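Local coordinates for protein metallo-beta-lactamase (Serratia marcescens, PDB 6K4X) that hydrolyses the beta-lactam ring of antibiotics as a zinc-dependent subclass B3 metallo-beta-lactamase, and here holds a sulfanylbenzoic acid inhibitor at its zinc site, at residues Ile38-Thr43 with Tyr67-His72. Sequence-based numbering, arbitrary orientation.
Sequences ILVDGT and YILSTH. With ZN (zinc ion), chain B; D0U (4-azanyl-2-sulfanyl-benzoic acid), chain E.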
ATOM      1  N   ILE A  38       6.094  12.083  -3.222  1.00  6.14           N
ATOM      2  CA  ILE A  38       5.954  10.993  -2.268  1.00  6.53           C
ATOM      3  C   ILE A  38       5.681   9.722  -3.062  1.00  6.10           C
ATOM      4  O   ILE A  38       4.796   9.714  -3.917  1.00  6.80           O
ATOM      5  CB  ILE A  38       4.834  11.296  -1.266  1.00  6.80           C
ATOM      6  CG1 ILE A  38       5.187  12.544  -0.449  1.00  7.47           C
ATOM      7  CG2 ILE A  38       4.554  10.087  -0.382  1.00  7.50           C
ATOM      8  CD1 ILE A  38       4.093  13.021   0.479  1.00  8.04           C
ATOM      9  N   LEU A  39       6.415   8.650  -2.754  1.00  5.93           N
ATOM     10  CA  LEU A  39       6.185   7.339  -3.333  1.00  6.31           C
ATOM     11  C   LEU A  39       5.539   6.449  -2.285  1.00  5.88           C
ATOM     12  O   LEU A  39       6.018   6.414  -1.142  1.00  6.62           O
ATOM     13  CB  LEU A  39       7.522   6.745  -3.776  1.00  6.26           C
ATOM     14  CG  LEU A  39       7.476   5.310  -4.308  1.00  6.38           C
ATOM     15  CD1 LEU A  39       6.684   5.234  -5.604  1.00  7.85           C
ATOM     16  CD2 LEU A  39       8.880   4.784  -4.516  1.00  8.17           C
ATOM     17  N   VAL A  40       4.485   5.732  -2.676  1.00  5.58           N
ATOM     18  CA  VAL A  40       3.865   4.756  -1.807  1.00  5.76           C
ATOM     19  C   VAL A  40       4.204   3.367  -2.333  1.00  6.04           C
ATOM     20  O   VAL A  40       3.825   3.022  -3.465  1.00  6.42           O
ATOM     21  CB  VAL A  40       2.339   4.934  -1.726  1.00  6.90           C
ATOM     22  CG1 VAL A  40       1.755   3.969  -0.713  1.00  7.28           C
ATOM     23  CG2 VAL A  40       1.981   6.376  -1.411  1.00  8.33           C
ATOM     24  N   ASP A  41       4.972   2.639  -1.518  1.00  5.89           N
ATOM     25  CA  ASP A  41       5.432   1.264  -1.701  1.00  6.19           C
ATOM     26  C   ASP A  41       6.546   1.172  -2.751  1.00  5.87           C
ATOM     27  O   ASP A  41       6.782   2.086  -3.538  1.00  7.34           O
ATOM     28  CB  ASP A  41       4.304   0.261  -1.929  1.00  6.54           C
ATOM     29  CG  ASP A  41       3.651  -0.169  -0.634  1.00  6.40           C
ATOM     30  OD1 ASP A  41       4.249   0.054   0.465  1.00  6.87           O
ATOM     31  OD2 ASP A  41       2.543  -0.736  -0.723  1.00  6.86           O
ATOM     32  N   GLY A  42       7.256   0.037  -2.723  1.00  6.58           N
ATOM     33  CA  GLY A  42       8.389  -0.204  -3.597  1.00  6.49           C
ATOM     34  C   GLY A  42       8.236  -1.405  -4.514  1.00  6.47           C
ATOM     35  O   GLY A  42       9.096  -1.612  -5.381  1.00  6.80           O
ATOM     36  N   THR A  43       7.175  -2.201  -4.345  1.00  6.90           N
ATOM     37  CA  THR A  43       7.032  -3.501  -5.018  1.00  6.69           C
ATOM     38  C   THR A  43       8.164  -4.425  -4.557  1.00  6.89           C
ATOM     39  O   THR A  43       8.572  -4.365  -3.401  1.00  7.13           O
ATOM     40  CB  THR A  43       6.838  -3.390  -6.545  1.00  6.54           C
ATOM     41  OG1 THR A  43       8.067  -3.272  -7.282  1.00  6.57           O
ATOM     42  CG2 THR A  43       5.893  -2.260  -6.899  1.00  7.37           C
ATOM     43  N   TYR A  67       9.880  11.150   0.339  1.00  6.22           N
ATOM     44  CA  TYR A  67       9.381  10.153   1.289  1.00  6.32           C
ATOM     45  C   TYR A  67       8.948   8.925   0.504  1.00  5.82           C
ATOM     46  O   TYR A  67       8.391   9.064  -0.604  1.00  6.84           O
ATOM     47  CB  TYR A  67       8.169  10.650   2.074  1.00  7.21           C
ATOM     48  CG  TYR A  67       8.469  11.736   3.067  1.00  7.80           C
ATOM     49  CD1 TYR A  67       9.192  11.450   4.203  1.00  8.88           C
ATOM     50  CD2 TYR A  67       8.034  13.036   2.891  1.00 10.26           C
ATOM     51  CE1 TYR A  67       9.479  12.414   5.150  1.00 10.83           C
ATOM     52  CE2 TYR A  67       8.323  14.026   3.828  1.00 12.79           C
ATOM     53  CZ  TYR A  67       9.051  13.710   4.958  1.00 12.07           C
ATOM     54  OH  TYR A  67       9.350  14.648   5.916  1.00 16.59           O
ATOM     55  N   ILE A  68       9.182   7.749   1.082  1.00  5.53           N
ATOM     56  CA  ILE A  68       8.612   6.499   0.619  1.00  6.15           C
ATOM     57  C   ILE A  68       7.743   5.990   1.768  1.00  5.76           C
ATOM     58  O   ILE A  68       8.250   5.748   2.869  1.00  6.96           O
ATOM     59  CB  ILE A  68       9.698   5.477   0.251  1.00  6.39           C
ATOM     60  CG1 ILE A  68      10.617   5.999  -0.846  1.00  6.49           C
ATOM     61  CG2 ILE A  68       9.065   4.155  -0.141  1.00  7.32           C
ATOM     62  CD1 ILE A  68      11.908   5.225  -1.026  1.00  7.73           C
ATOM     63  N   LEU A  69       6.466   5.792   1.499  1.00  5.49           N
ATOM     64  CA  LEU A  69       5.506   5.338   2.480  1.00  5.80           C
ATOM     65  C   LEU A  69       5.289   3.847   2.303  1.00  6.01           C
ATOM     66  O   LEU A  69       5.038   3.412   1.187  1.00  7.47           O
ATOM     67  CB  LEU A  69       4.188   6.090   2.294  1.00  6.36           C
ATOM     68  CG  LEU A  69       4.302   7.608   2.221  1.00  7.02           C
ATOM     69  CD1 LEU A  69       2.924   8.227   2.139  1.00  7.88           C
ATOM     70  CD2 LEU A  69       5.093   8.174   3.374  1.00  7.82           C
ATOM     71  N   SER A  70       5.309   3.087   3.394  1.00  5.62           N
ATOM     72  CA  SER A  70       5.128   1.643   3.347  1.00  5.48           C
ATOM     73  C   SER A  70       3.732   1.286   3.839  1.00  5.85           C
ATOM     74  O   SER A  70       3.336   1.692   4.947  1.00  6.61           O
ATOM     75  CB  SER A  70       6.176   0.972   4.193  1.00  5.75           C
ATOM     76  OG  SER A  70       5.960  -0.438   4.279  1.00  6.54           O
ATOM     77  N   THR A  71       3.006   0.472   3.070  1.00  5.76           N
ATOM     78  CA  THR A  71       1.770  -0.155   3.571  1.00  6.25           C
ATOM     79  C   THR A  71       2.124  -1.233   4.606  1.00  6.03           C
ATOM     80  O   THR A  71       1.820  -1.104   5.792  1.00  6.00           O
ATOM     81  CB  THR A  71       0.908  -0.741   2.442  1.00  6.97           C
ATOM     82  OG1 THR A  71       1.712  -1.633   1.664  1.00  7.06           O
ATOM     83  CG2 THR A  71       0.280   0.329   1.572  1.00  7.42           C
ATOM     84  N   HIS A  72       2.776  -2.311   4.159  1.00  6.08           N
ATOM     85  CA  HIS A  72       3.240  -3.305   5.092  1.00  6.12           C
ATOM     86  C   HIS A  72       4.494  -3.999   4.571  1.00  5.92           C
ATOM     87  O   HIS A  72       4.841  -3.953   3.393  1.00  6.14           O
ATOM     88  CB  HIS A  72       2.146  -4.314   5.484  1.00  6.17           C
ATOM     89  CG  HIS A  72       1.814  -5.325   4.440  1.00  5.40           C
ATOM     90  ND1 HIS A  72       0.825  -5.138   3.521  1.00  6.39           N
ATOM     91  CD2 HIS A  72       2.330  -6.555   4.187  1.00  5.59           C
ATOM     92  CE1 HIS A  72       0.723  -6.215   2.759  1.00  6.54           C
ATOM     93  NE2 HIS A  72       1.663  -7.125   3.124  1.00  6.27           N
TER
HETATM   94 ZN    ZN B 301       1.474  -9.129   2.943  1.00  6.27          ZN
HETATM   95  O2  D0U E 304      -0.912  -8.594   0.672  1.00  6.85           O
HETATM   96  C7  D0U E 304      -1.670  -9.581   0.793  1.00  6.52           C
HETATM   97  O1  D0U E 304      -2.922  -9.453   0.925  1.00  7.73           O
HETATM   98  C3  D0U E 304      -1.133 -10.968   0.810  1.00  6.68           C
HETATM   99  C2  D0U E 304      -2.096 -12.008   0.694  1.00  7.58           C
HETATM  100  C4  D0U E 304       0.234 -11.280   0.916  1.00  6.72           C
HETATM  101  S1  D0U E 304       1.576 -10.226   0.951  1.00  6.27           S
HETATM  102  C5  D0U E 304       0.576 -12.651   0.942  1.00  7.61           C
HETATM  103  C6  D0U E 304      -0.369 -13.675   0.847  1.00  8.26           C
HETATM  104  N1  D0U E 304       0.014 -15.010   0.839  1.00 11.20           N
HETATM  105  C1  D0U E 304      -1.685 -13.341   0.701  1.00  8.04           C
HETATM  106  O   HOH W   1       5.724  -1.729   1.905  1.00  6.86           O
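D41 OD1 accepts two hydrogen bonds: one from the backbone N-H of T71 (N to OD1 2.9 Å), coming from the syn side but 23° out of the carboxylate plane, and one from a water, its oxygen 2.7 Å from OD1, that also accepts from S70 OG and donates to H72 O. OD2 turns its syn lone pair to the hydroxyl of T71, OG1 to OD2 2.7 Å. That hydroxyl lies between the backbone N and the carbonyl carbon of T71 (chi1 54°), and the two bonds to T71 together fix the rotation of the carboxylate. The example illustrates how one side chain can tie down the chain just beyond a pair of strands, here at T71, next to a metal ligand: H72, the first zinc ligand, follows three residues after L69. H72 NE2 binds zinc at 2.0 Å, with H74, H150 and the inhibitor sulfur S1 as its other ligands, and H72 ND1 is hydrogen-bonded to D174. Before D41 the two strands pair in parallel, I38 with Y67, L39 with I68 and V40 with L69, through the backbone hydrogen bonds L39 N to Y67 O, L69 N to L39 O (2.7 Å) and D41 N to L69 O. On the face bearing I38, V40 and L69, L69 CD1 packs against I38 CG2 at 3.5 Å and, less tightly, V40 CG2. Strands 37-40 and 65-69 belong to a beta-alpha-beta unit crossing through helix 47-57; W157 of strand 155-163 covers V40 and L69, while I68 faces helix 81-88.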